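Aminoglycoside phosphotransferase (PDB 4PDY) probably transfers a phosphate group to a small-molecule acceptor, as family members with a protein-kinase-like fold do, though its own substrate is not established. Local coordinates at residues D153-G156 with L157-R161; A160-R163 with D164-Q167; R189-L192 with H193-A197; E198-A201 with L202-D205; F315-D318 with P319-D323. All coordinates share one frame; numbering follows the deposited sequence.

Contact 1: residues D153-G156 with L157-R161; sequences DVFG and LFQAR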
loop_
_atom_site.group_PDB
_atom_site.type_symbol
_atom_site.label_atom_id
_atom_site.label_comp_id
_atom_site.label_asym_id
_atom_site.label_seq_id
_atom_site.Cartn_x
_atom_site.Cartn_y
_atom_site.Cartn_z
ATOM N N ASP A 153 -5.638 12.473 8.810
ATOM C CA ASP A 153 -4.819 13.229 9.734
ATOM C C ASP A 153 -3.421 12.595 9.785
ATOM O O ASP A 153 -3.055 11.915 10.755
ATOM C CB ASP A 153 -5.479 13.238 11.115
ATOM C CG ASP A 153 -4.624 13.917 12.165
ATOM O OD1 ASP A 153 -3.769 14.751 11.783
ATOM O OD2 ASP A 153 -4.800 13.597 13.363
ATOM N N VAL A 154 -2.649 12.817 8.725
ATOM C CA VAL A 154 -1.328 12.204 8.620
ATOM C C VAL A 154 -0.375 12.768 9.689
ATOM O O VAL A 154 0.403 12.021 10.268
ATOM C CB VAL A 154 -0.753 12.279 7.176
ATOM C CG1 VAL A 154 -0.382 13.704 6.779
ATOM C CG2 VAL A 154 0.456 11.376 7.022
ATOM N N PHE A 155 -0.425 14.075 9.970
ATOM C CA PHE A 155 0.416 14.617 11.037
ATOM C C PHE A 155 0.162 13.888 12.369
ATOM O O PHE A 155 1.098 13.465 13.035
ATOM C CB PHE A 155 0.231 16.129 11.223
ATOM C CG PHE A 155 0.971 16.671 12.418
ATOM C CD1 PHE A 155 2.327 16.971 12.332
ATOM C CD2 PHE A 155 0.321 16.861 13.634
ATOM C CE1 PHE A 155 3.013 17.465 13.426
ATOM C CE2 PHE A 155 1.020 17.318 14.736
ATOM C CZ PHE A 155 2.362 17.620 14.636
ATOM N N GLY A 156 -1.103 13.763 12.758
ATOM C CA GLY A 156 -1.445 13.168 14.055
ATOM C C GLY A 156 -0.991 11.724 14.148
ATOM O O GLY A 156 -0.566 11.271 15.204
ATOM N N LEU A 157 -1.099 11.004 13.041
ATOM C CA LEU A 157 -0.666 9.613 12.985
ATOM C C LEU A 157 0.827 9.500 13.289
ATOM O O LEU A 157 1.254 8.729 14.150
ATOM C CB LEU A 157 -0.977 9.052 11.598
ATOM C CG LEU A 157 -0.552 7.625 11.276
ATOM C CD1 LEU A 157 -1.401 6.605 12.030
ATOM C CD2 LEU A 157 -0.672 7.421 9.774
ATOM N N PHE A 158 1.623 10.316 12.609
ATOM C CA PHE A 158 3.055 10.283 12.803
ATOM C C PHE A 158 3.486 10.876 14.152
ATOM O O PHE A 158 4.447 10.386 14.759
ATOM C CB PHE A 158 3.779 10.899 11.609
ATOM C CG PHE A 158 3.848 9.963 10.411
ATOM C CD1 PHE A 158 4.671 8.847 10.430
ATOM C CD2 PHE A 158 3.056 10.164 9.299
ATOM C CE1 PHE A 158 4.732 7.973 9.353
ATOM C CE2 PHE A 158 3.107 9.298 8.216
ATOM C CZ PHE A 158 3.949 8.212 8.243
ATOM N N GLN A 159 2.775 11.911 14.632
ATOM C CA GLN A 159 3.064 12.439 15.959
ATOM C C GLN A 159 2.890 11.358 17.032
ATOM O O GLN A 159 3.709 11.221 17.935
ATOM C CB GLN A 159 2.181 13.634 16.266
ATOM C CG GLN A 159 2.440 14.214 17.633
ATOM C CD GLN A 159 1.682 15.491 17.821
ATOM O OE1 GLN A 159 0.451 15.508 17.800
ATOM N NE2 GLN A 159 2.416 16.574 17.955
ATOM N N ALA A 160 1.817 10.581 16.911
ATOM C CA ALA A 160 1.547 9.516 17.860
ATOM C C ALA A 160 2.625 8.433 17.795
ATOM O O ALA A 160 3.090 7.935 18.821
ATOM C CB ALA A 160 0.171 8.918 17.594
ATOM N N ARG A 161 3.046 8.112 16.575
ATOM C CA ARG A 161 4.112 7.113 16.378
ATOM C C ARG A 161 5.439 7.574 16.983
ATOM O O ARG A 161 6.160 6.793 17.602
ATOM C CB ARG A 161 4.285 6.764 14.896
ATOM C CG ARG A 161 3.071 6.029 14.350
ATOM C CD ARG A 161 3.123 5.912 12.843
ATOM N NE ARG A 161 2.062 5.024 12.360
ATOM C CZ ARG A 161 1.781 4.848 11.077
ATOM N NH1 ARG A 161 2.464 5.507 10.146
ATOM N NH2 ARG A 161 0.818 4.007 10.717
HETATM O O HOH W 1 -0.982 12.621 17.606
#
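Phe155 and Gln159, four residues apart at the start of helix 154-173, meet with ring and amide planes 68° apart. The far end of the ring does the touching: CZ lies 3.5 Å from NE2 of Gln159, while CB of Gln159 sits over one ring face, displaced toward its rim. With CG of Phe155 anti to its backbone N (chi1 173°), the ring leans forward along the helix toward the Gln159 amide, which an extended chain carries outward to meet it. A water donates to Gln159 OE1 and to Gly156 O, and probably helps to steady the amide. On another side of the helix Val154 approaches Phe158 differently. Its CG2 lies at the ring edge, in the ring plane, 3.6 Å from CE2 of Phe158; Phe158 also meets the rings of Phe203 and Phe301. Backbone bonds run beneath both pairs, the shortest from Gln159 N to Phe155 O at 2.8 Å. Asp153 precedes the first turn, and its OD1 accepts from Gly156 N at 3.0 Å, the donor standing 54° out of the carboxylate plane. A side chain just before the helix that accepts from the amide three residues on is the classic N-cap of an alpha-helix.

Contact 2: residues A160-R163 with D164-Q167; sequences ARWR and DLRQ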
loop_
_atom_site.group_PDB
_atom_site.type_symbol
_atom_site.label_atom_id
_atom_site.label_comp_id
_atom_site.label_asym_id
_atom_site.label_seq_id
_atom_site.Cartn_x
_atom_site.Cartn_y
_atom_site.Cartn_z
ATOM N N ALA A 160 1.817 10.581 16.911
ATOM C CA ALA A 160 1.547 9.516 17.860
ATOM C C ALA A 160 2.625 8.433 17.795
ATOM O O ALA A 160 3.090 7.935 18.821
ATOM C CB ALA A 160 0.171 8.918 17.594
ATOM N N ARG A 161 3.046 8.112 16.575
ATOM C CA ARG A 161 4.112 7.113 16.378
ATOM C C ARG A 161 5.439 7.574 16.983
ATOM O O ARG A 161 6.160 6.793 17.602
ATOM C CB ARG A 161 4.285 6.764 14.896
ATOM C CG ARG A 161 3.071 6.029 14.350
ATOM C CD ARG A 161 3.123 5.912 12.843
ATOM N NE ARG A 161 2.062 5.024 12.360
ATOM C CZ ARG A 161 1.781 4.848 11.077
ATOM N NH1 ARG A 161 2.464 5.507 10.146
ATOM N NH2 ARG A 161 0.818 4.007 10.717
ATOM N N TRP A 162 5.732 8.873 16.847
ATOM C CA TRP A 162 6.950 9.403 17.437
ATOM C C TRP A 162 6.894 9.290 18.980
ATOM O O TRP A 162 7.847 8.861 19.630
ATOM C CB TRP A 162 7.171 10.873 17.023
ATOM C CG TRP A 162 8.154 11.594 17.922
ATOM C CD1 TRP A 162 7.928 12.744 18.629
ATOM C CD2 TRP A 162 9.471 11.166 18.263
ATOM N NE1 TRP A 162 9.037 13.064 19.377
ATOM C CE2 TRP A 162 9.996 12.103 19.179
ATOM C CE3 TRP A 162 10.255 10.060 17.897
ATOM C CZ2 TRP A 162 11.285 11.991 19.708
ATOM C CZ3 TRP A 162 11.532 9.940 18.431
ATOM C CH2 TRP A 162 12.035 10.904 19.333
ATOM N N ARG A 163 5.771 9.700 19.556
ATOM C CA ARG A 163 5.605 9.623 20.998
ATOM C C ARG A 163 5.760 8.190 21.499
ATOM O O ARG A 163 6.408 7.935 22.501
ATOM C CB ARG A 163 4.252 10.204 21.407
ATOM C CG ARG A 163 4.214 11.715 21.244
ATOM C CD ARG A 163 2.825 12.286 21.405
ATOM N NE ARG A 163 2.886 13.749 21.446
ATOM C CZ ARG A 163 1.843 14.560 21.313
ATOM N NH1 ARG A 163 0.623 14.072 21.106
ATOM N NH2 ARG A 163 2.030 15.870 21.371
ATOM N N ASP A 164 5.220 7.245 20.732
ATOM C CA ASP A 164 5.346 5.818 21.050
ATOM C C ASP A 164 6.807 5.353 20.986
ATOM O O ASP A 164 7.324 4.718 21.906
ATOM C CB ASP A 164 4.485 5.054 20.050
ATOM C CG ASP A 164 4.358 3.565 20.363
ATOM O OD1 ASP A 164 4.420 3.150 21.528
ATOM O OD2 ASP A 164 4.194 2.795 19.392
ATOM N N LEU A 165 7.475 5.707 19.887
ATOM C CA LEU A 165 8.861 5.322 19.687
ATOM C C LEU A 165 9.756 5.812 20.836
ATOM O O LEU A 165 10.568 5.055 21.354
ATOM C CB LEU A 165 9.372 5.818 18.336
ATOM C CG LEU A 165 10.793 5.411 17.922
ATOM C CD1 LEU A 165 10.991 3.893 17.966
ATOM C CD2 LEU A 165 11.078 5.952 16.531
ATOM N N ARG A 166 9.599 7.078 21.230
ATOM C CA ARG A 166 10.370 7.638 22.333
ATOM C C ARG A 166 10.108 6.898 23.649
ATOM O O ARG A 166 11.039 6.589 24.390
ATOM C CB ARG A 166 10.039 9.120 22.480
ATOM C CG ARG A 166 11.093 9.930 23.206
ATOM C CD ARG A 166 10.678 11.391 23.211
ATOM N NE ARG A 166 9.264 11.550 23.535
ATOM C CZ ARG A 166 8.634 12.721 23.563
ATOM N NH1 ARG A 166 9.297 13.825 23.268
ATOM N NH2 ARG A 166 7.345 12.789 23.867
ATOM N N GLN A 167 8.841 6.602 23.927
ATOM C CA GLN A 167 8.493 5.839 25.122
ATOM C C GLN A 167 9.094 4.447 25.105
ATOM O O GLN A 167 9.586 3.986 26.121
ATOM C CB GLN A 167 6.981 5.770 25.323
ATOM C CG GLN A 167 6.377 7.068 25.833
ATOM C CD GLN A 167 7.083 7.613 27.072
ATOM O OE1 GLN A 167 7.282 6.891 28.059
ATOM N NE2 GLN A 167 7.476 8.901 27.024
HETATM O O HOH W 2 6.839 10.055 24.324
#
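This is a local i to i+4 contact on the partly exposed middle of helix 154-173, where the aliphatic chain of Arg166, in one of its two modelled conformers, lies across the indole of Trp162. The packing is of the CH-pi kind: CB of Arg166 stands 4.2 Å from the centroid of the six-membered ring of Trp162, only 14° off its normal. Farther along, CD of Arg166 comes within 3.6 Å of CZ2 of Trp162. In this conformer a bend at chi3 brings the guanidinium near the N-H side of the indole, NH1 of Arg166 4.0 Å from NE1 of Trp162, with the two planes 54° apart. NE1 thus lies over one face of the guanidinium, toward its rim. At the guanidinium edge a water accepts from NH2 of Arg166; it also donates to Arg163 O and accepts from Gln167 NE2, so that this conformer probably ties three residues together. The backbone beneath is regular, with Arg166 N reaching Trp162 O at 3.0 Å and an N-H...O angle of 171°. Around the helix, Asp164 bonds to Trp306, His310 and His314 of helix 303-315, Leu165 rests on Pro302, and the indole lies between Arg166 and helix 189-203, where it meets His193, Ala196 and Leu200.

Contact 3: residues R189-L192 with H193-A197; sequences RDEL and HRDAA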
loop_
_atom_site.group_PDB
_atom_site.type_symbol
_atom_site.label_atom_id
_atom_site.label_comp_id
_atom_site.label_asym_id
_atom_site.label_seq_id
_atom_site.Cartn_x
_atom_site.Cartn_y
_atom_site.Cartn_z
ATOM N N ARG A 189 19.126 5.738 18.827
ATOM C CA ARG A 189 18.157 6.724 19.306
ATOM C C ARG A 189 18.356 8.104 18.703
ATOM O O ARG A 189 17.392 8.769 18.361
ATOM C CB ARG A 189 18.245 6.879 20.818
ATOM C CG ARG A 189 17.583 5.767 21.597
ATOM C CD ARG A 189 17.883 5.944 23.083
ATOM N NE ARG A 189 19.214 5.425 23.403
ATOM C CZ ARG A 189 19.800 5.512 24.593
ATOM N NH1 ARG A 189 19.202 6.142 25.612
ATOM N NH2 ARG A 189 21.010 4.973 24.752
ATOM N N ASP A 190 19.600 8.551 18.592
ATOM C CA ASP A 190 19.830 9.915 18.148
ATOM C C ASP A 190 19.439 10.072 16.676
ATOM O O ASP A 190 18.793 11.076 16.322
ATOM C CB ASP A 190 21.262 10.370 18.443
ATOM C CG ASP A 190 21.514 10.582 19.949
ATOM O OD1 ASP A 190 20.873 11.475 20.575
ATOM O OD2 ASP A 190 22.363 9.858 20.510
ATOM N N GLU A 191 19.723 9.063 15.834
ATOM C CA GLU A 191 19.296 9.138 14.433
ATOM C C GLU A 191 17.780 9.043 14.301
ATOM O O GLU A 191 17.169 9.713 13.473
ATOM C CB GLU A 191 19.948 8.061 13.557
ATOM C CG GLU A 191 19.389 8.015 12.122
ATOM C CD GLU A 191 19.965 6.898 11.251
ATOM O OE1 GLU A 191 19.225 5.889 10.960
ATOM O OE2 GLU A 191 21.155 7.039 10.865
ATOM N N LEU A 192 17.175 8.147 15.062
ATOM C CA LEU A 192 15.730 7.999 15.003
ATOM C C LEU A 192 15.038 9.303 15.422
ATOM O O LEU A 192 14.089 9.744 14.790
ATOM C CB LEU A 192 15.294 6.846 15.908
ATOM C CG LEU A 192 15.699 5.431 15.490
ATOM C CD1 LEU A 192 15.269 4.487 16.603
ATOM C CD2 LEU A 192 15.033 5.044 14.190
ATOM N N HIS A 193 15.541 9.903 16.496
ATOM C CA HIS A 193 15.008 11.181 16.997
ATOM C C HIS A 193 15.133 12.275 15.928
ATOM O O HIS A 193 14.165 12.993 15.640
ATOM C CB HIS A 193 15.727 11.561 18.298
ATOM C CG HIS A 193 15.229 12.818 18.950
ATOM N ND1 HIS A 193 15.904 13.422 19.984
ATOM C CD2 HIS A 193 14.128 13.572 18.729
ATOM C CE1 HIS A 193 15.243 14.499 20.372
ATOM N NE2 HIS A 193 14.162 14.616 19.623
ATOM N N ARG A 194 16.302 12.366 15.312
ATOM C CA ARG A 194 16.544 13.375 14.277
ATOM C C ARG A 194 15.574 13.203 13.114
ATOM O O ARG A 194 14.953 14.153 12.649
ATOM C CB ARG A 194 17.982 13.311 13.759
ATOM C CG ARG A 194 18.353 14.519 12.918
ATOM C CD ARG A 194 19.669 14.414 12.151
ATOM N NE ARG A 194 20.668 13.547 12.775
ATOM C CZ ARG A 194 21.138 12.398 12.276
ATOM N NH1 ARG A 194 20.736 11.921 11.109
ATOM N NH2 ARG A 194 22.047 11.721 12.961
ATOM N N ASP A 195 15.429 11.965 12.646
ATOM C CA ASP A 195 14.545 11.717 11.523
ATOM C C ASP A 195 13.075 12.009 11.845
ATOM O O ASP A 195 12.357 12.592 11.033
ATOM C CB ASP A 195 14.659 10.257 11.069
ATOM C CG ASP A 195 15.888 9.963 10.218
ATOM O OD1 ASP A 195 16.557 10.896 9.736
ATOM O OD2 ASP A 195 16.160 8.749 10.012
ATOM N N ALA A 196 12.607 11.574 13.018
ATOM C CA ALA A 196 11.229 11.848 13.414
ATOM C C ALA A 196 10.982 13.361 13.506
ATOM O O ALA A 196 9.953 13.842 13.038
ATOM C CB ALA A 196 10.898 11.186 14.741
ATOM N N ALA A 197 11.916 14.093 14.124
ATOM C CA ALA A 197 11.787 15.543 14.247
ATOM C C ALA A 197 11.759 16.226 12.887
ATOM O O ALA A 197 10.950 17.126 12.666
ATOM C CB ALA A 197 12.902 16.095 15.122
HETATM O O HOH W 3 17.753 11.580 21.241
HETATM O O HOH W 4 16.344 6.305 11.194
#
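Glu191 and Asp195, one turn apart on helix 189-203, lie side by side and point the same way, their carboxylate planes 31° apart. CG of Glu191 stands 3.9 Å from OD2 of Asp195. The acids are spaced more widely, with OE1 of Glu191 4.3 Å from OD2 of Asp195, and a water donates to both oxygens, 2.7 Å from the latter. The pair straddles the tight and loose sides: Asp195 is buried and bridged to Arg335 and Arg300, with Gln336 bonding to its OD1, whereas Glu191 is partly exposed. Their mutual repulsion is probably eased by the water and the bridges.

The tight part is the backbone and the side turned to the protein. Ala196 N donates to Leu192 O at 2.9 Å, and CB of Ala196 packs 3.5 Å from the same oxygen. This is the i to i+4 bonding of a regular alpha-helix, here one member of a helical bundle: Leu192 meets Trp169 of helix 154-173 and Pro302, between helices 289-300 and 303-315, and Ala196 meets Trp162, Phe301 and Pro302.

The solvent side is looser. Arg194, its chain bent at chi3, touches Gln336 of helix 319-347 and lays one guanidinium face above CA of Glu191, NH2 4.1 Å from that carbon. The opposite charges, NH1 of Arg194 and OE2 of Glu191, remain 4.9 Å apart and make no contact. Farther round, His193 packs its side chain on Trp162 and Trp169, while its ND1 lies 2.9 Å from a water that donates to OD1 of Asp190.

Contact 4: residues E198-A201 with L202-D205; sequences ESLA and LFED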
loop_
_atom_site.group_PDB
_atom_site.type_symbol
_atom_site.label_atom_id
_atom_site.label_comp_id
_atom_site.label_asym_id
_atom_site.label_seq_id
_atom_site.Cartn_x
_atom_site.Cartn_y
_atom_site.Cartn_z
ATOM N N GLU A 198 12.614 15.778 11.957
ATOM C CA GLU A 198 12.654 16.374 10.618
ATOM C C GLU A 198 11.364 16.088 9.872
ATOM O O GLU A 198 10.848 16.948 9.172
ATOM C CB GLU A 198 13.863 15.877 9.818
ATOM C CG GLU A 198 15.193 16.387 10.364
ATOM C CD GLU A 198 16.408 15.847 9.626
ATOM O OE1 GLU A 198 16.226 15.157 8.621
ATOM O OE2 GLU A 198 17.554 16.131 10.038
ATOM N N SER A 199 10.835 14.874 10.049
ATOM C CA SER A 199 9.567 14.518 9.416
ATOM C C SER A 199 8.396 15.368 9.917
ATOM O O SER A 199 7.646 15.944 9.126
ATOM C CB SER A 199 9.269 13.029 9.641
ATOM O OG SER A 199 7.940 12.709 9.256
ATOM N N LEU A 200 8.256 15.457 11.235
ATOM C CA LEU A 200 7.165 16.236 11.806
ATOM C C LEU A 200 7.297 17.717 11.440
ATOM O O LEU A 200 6.295 18.347 11.179
ATOM C CB LEU A 200 7.085 16.043 13.316
ATOM C CG LEU A 200 6.748 14.614 13.782
ATOM C CD1 LEU A 200 6.821 14.529 15.297
ATOM C CD2 LEU A 200 5.375 14.192 13.309
ATOM N N ALA A 201 8.526 18.237 11.354
ATOM C CA ALA A 201 8.727 19.630 10.905
ATOM C C ALA A 201 8.223 19.822 9.472
ATOM O O ALA A 201 7.595 20.829 9.134
ATOM C CB ALA A 201 10.192 20.051 11.023
ATOM N N LEU A 202 8.466 18.826 8.614
ATOM C CA LEU A 202 7.968 18.908 7.241
ATOM C C LEU A 202 6.454 18.875 7.182
ATOM O O LEU A 202 5.844 19.626 6.424
ATOM C CB LEU A 202 8.533 17.793 6.360
ATOM C CG LEU A 202 9.956 18.022 5.854
ATOM C CD1 LEU A 202 10.487 16.722 5.279
ATOM C CD2 LEU A 202 10.005 19.120 4.809
ATOM N N PHE A 203 5.836 18.030 7.997
ATOM C CA PHE A 203 4.374 17.994 8.064
ATOM C C PHE A 203 3.759 19.321 8.538
ATOM O O PHE A 203 2.622 19.606 8.200
ATOM C CB PHE A 203 3.882 16.854 8.962
ATOM C CG PHE A 203 3.961 15.477 8.330
ATOM C CD1 PHE A 203 3.234 15.156 7.180
ATOM C CD2 PHE A 203 4.728 14.500 8.922
ATOM C CE1 PHE A 203 3.301 13.881 6.626
ATOM C CE2 PHE A 203 4.800 13.229 8.368
ATOM C CZ PHE A 203 4.087 12.928 7.226
ATOM N N GLU A 204 4.521 20.101 9.313
ATOM C CA GLU A 204 4.099 21.427 9.829
ATOM C C GLU A 204 4.391 22.579 8.866
ATOM O O GLU A 204 3.966 23.704 9.112
ATOM C CB GLU A 204 4.757 21.663 11.191
ATOM C CG GLU A 204 4.263 20.676 12.235
ATOM C CD GLU A 204 4.872 20.879 13.601
ATOM O OE1 GLU A 204 5.983 21.440 13.692
ATOM O OE2 GLU A 204 4.239 20.459 14.594
ATOM N N ASP A 205 5.080 22.304 7.764
ATOM C CA ASP A 205 5.372 23.321 6.775
ATOM C C ASP A 205 4.124 23.681 5.982
ATOM O O ASP A 205 3.353 22.816 5.546
ATOM C CB ASP A 205 6.499 22.881 5.819
ATOM C CG ASP A 205 7.889 22.916 6.470
ATOM O OD1 ASP A 205 8.084 23.668 7.461
ATOM O OD2 ASP A 205 8.802 22.195 5.982
#
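Phe203 packs back along the last turn of helix 189-203 against Ser199 and Leu200. Its CB lies 3.6 Å from Leu200 O. With CG anti to the carbonyl carbon (chi1 -76°), the ring leans toward the preceding turn, and CD2 comes 3.3 Å from Ser199 O, a carbonyl already engaged in the plane of its C=O by Phe203 N at 3.0 Å. CD2 also looks toward Leu200, whose own CD2 is a loose 4.4 Å away, while CA of Leu200 lies at the ring edge. One atom farther, CE2 meets OG of Ser199 at 3.3 Å. That hydroxyl is buried, and its hydrogen bond goes to Ala297 O. At the tip, CZ meets the Phe158 ring and CE1 meets Val154. Trimmed to an alanine, this position would probably leave a gap beside Ser199 and take one ring neighbour from Phe158. At Glu204 the bonding changes: its N is shared between Leu200 O at 3.1 Å and a weak bond to Ala201 O, and Asp205, at the N-cap position of the next helix, turns OD2 to Arg293. Phe203 is wedged between two helices, with Ala297 and Ile298 of helix 289-300 against it and Val154, Phe155 and Phe158 of helix 154-173 as its other neighbours.

Contact 5: residues F315-D318 with P319-D323; sequences FAAD and PSQLD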
loop_
_atom_site.group_PDB
_atom_site.type_symbol
_atom_site.label_atom_id
_atom_site.label_comp_id
_atom_site.label_asym_id
_atom_site.label_seq_id
_atom_site.Cartn_x
_atom_site.Cartn_y
_atom_site.Cartn_z
ATOM N N PHE A 315 3.050 -5.905 21.712
ATOM C CA PHE A 315 2.483 -7.207 21.433
ATOM C C PHE A 315 3.351 -8.265 22.099
ATOM O O PHE A 315 3.079 -8.655 23.233
ATOM C CB PHE A 315 2.265 -7.421 19.925
ATOM C CG PHE A 315 1.476 -6.335 19.241
ATOM C CD1 PHE A 315 0.568 -5.544 19.935
ATOM C CD2 PHE A 315 1.644 -6.106 17.883
ATOM C CE1 PHE A 315 -0.116 -4.527 19.286
ATOM C CE2 PHE A 315 0.944 -5.097 17.225
ATOM C CZ PHE A 315 0.062 -4.311 17.936
ATOM N N ALA A 316 4.416 -8.698 21.431
ATOM C CA ALA A 316 5.364 -9.658 22.018
ATOM C C ALA A 316 6.593 -9.718 21.135
ATOM O O ALA A 316 6.536 -9.412 19.932
ATOM C CB ALA A 316 4.784 -11.065 22.152
ATOM N N ALA A 317 7.691 -10.138 21.742
ATOM C CA ALA A 317 8.926 -10.356 21.025
ATOM C C ALA A 317 8.801 -11.475 20.000
ATOM O O ALA A 317 8.110 -12.477 20.212
ATOM C CB ALA A 317 10.068 -10.648 21.996
ATOM N N ASP A 318 9.518 -11.288 18.902
ATOM C CA ASP A 318 9.678 -12.318 17.865
ATOM C C ASP A 318 11.042 -12.112 17.236
ATOM O O ASP A 318 11.425 -10.979 16.953
ATOM C CB ASP A 318 8.577 -12.171 16.794
ATOM C CG ASP A 318 8.555 -13.316 15.786
ATOM O OD1 ASP A 318 9.514 -13.475 15.015
ATOM O OD2 ASP A 318 7.557 -14.059 15.756
ATOM N N PRO A 319 11.780 -13.199 16.969
ATOM C CA PRO A 319 13.108 -13.049 16.378
ATOM C C PRO A 319 13.116 -12.287 15.037
ATOM O O PRO A 319 14.124 -11.660 14.687
ATOM C CB PRO A 319 13.570 -14.506 16.176
ATOM C CG PRO A 319 12.816 -15.257 17.191
ATOM C CD PRO A 319 11.506 -14.578 17.391
ATOM N N SER A 320 12.011 -12.332 14.290
ATOM C CA SER A 320 11.935 -11.589 13.032
ATOM C C SER A 320 12.108 -10.087 13.219
ATOM O O SER A 320 12.566 -9.411 12.302
ATOM C CB SER A 320 10.630 -11.864 12.297
ATOM O OG SER A 320 9.503 -11.407 13.019
ATOM N N GLN A 321 11.737 -9.585 14.397
ATOM C CA GLN A 321 11.884 -8.163 14.695
ATOM C C GLN A 321 13.351 -7.779 14.737
ATOM O O GLN A 321 13.736 -6.707 14.272
ATOM C CB GLN A 321 11.215 -7.850 16.034
ATOM C CG GLN A 321 9.714 -7.998 16.005
ATOM C CD GLN A 321 9.117 -8.323 17.355
ATOM O OE1 GLN A 321 9.829 -8.404 18.357
ATOM N NE2 GLN A 321 7.807 -8.548 17.388
ATOM N N LEU A 322 14.179 -8.620 15.331
ATOM C CA LEU A 322 15.616 -8.348 15.376
ATOM C C LEU A 322 16.206 -8.392 13.975
ATOM O O LEU A 322 16.980 -7.500 13.589
ATOM C CB LEU A 322 16.365 -9.281 16.327
ATOM C CG LEU A 322 17.876 -9.052 16.367
ATOM C CD1 LEU A 322 18.247 -7.638 16.843
ATOM C CD2 LEU A 322 18.533 -10.099 17.238
ATOM N N ASP A 323 15.805 -9.395 13.182
ATOM C CA ASP A 323 16.241 -9.461 11.772
ATOM C C ASP A 323 15.916 -8.126 11.082
ATOM O O ASP A 323 16.761 -7.548 10.398
ATOM C CB ASP A 323 15.558 -10.601 10.968
ATOM C CG ASP A 323 15.853 -11.988 11.502
ATOM O OD1 ASP A 323 16.863 -12.164 12.206
ATOM O OD2 ASP A 323 15.067 -12.921 11.190
#
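Asp318 OD1 accepts two hydrogen bonds from Ser320: the backbone N, at 2.8 Å, uses the anti lone pair, and OG, at 2.9 Å, comes from above the carboxylate plane, 64° out of it. CG of Asp318 is anti to its backbone N (chi1 -172°), which brings the carboxylate forward over the first turn. With an alanine in its place, Ser320 N and OG would probably be left without their common acceptor. The second group belongs to the buried Gln321. NE2 gives a nearly straight bond to Ala316 O (3.0 Å, 176°), lying in both the carbonyl plane and the amide plane, and OE1 accepts weakly from Asp318 N at 3.0 Å as well as from Arg312. The amide is therefore held flat along the connecting backbone, its rotation fixed from both ends. Among backbone bonds, Gln321 N reaches Asp318 O at 2.9 Å, the donor standing above the carbonyl plane. By packing, Gln321 also touches Ile308 and Ala311 of helix 303-315 and Phe181 of helix 180-187. Asp318 caps through Ser320 N while Gln321 OE1 weakly accepts from Asp318 N, and the two residues form a capping box at the N-terminus of the long helix 319-347.

Four of the five contacts belong to two neighbouring helices. Contacts 1 and 2 follow each other along helix 154-173 with centres 10 Å apart, and contacts 3 and 4 adjoin along helix 189-203. Contact 1 touches contact 4 where Phe158 CD2 lies 3.6 Å from Phe203 CZ. Contact 2 touches contact 3 where Trp162 CZ2 lies 3.4 Å from His193 CD2, and contact 4 where Trp162 CD1 lies 3.9 Å from Leu200 CD1. Contact 5 caps another helix and touches none of these; its nearest atoms are about 8 Å from contact 2. None of the residues lining the bound histidine, such as Trp110, Gln114 and Leu232, belongs to these contacts, which lie within the helical part.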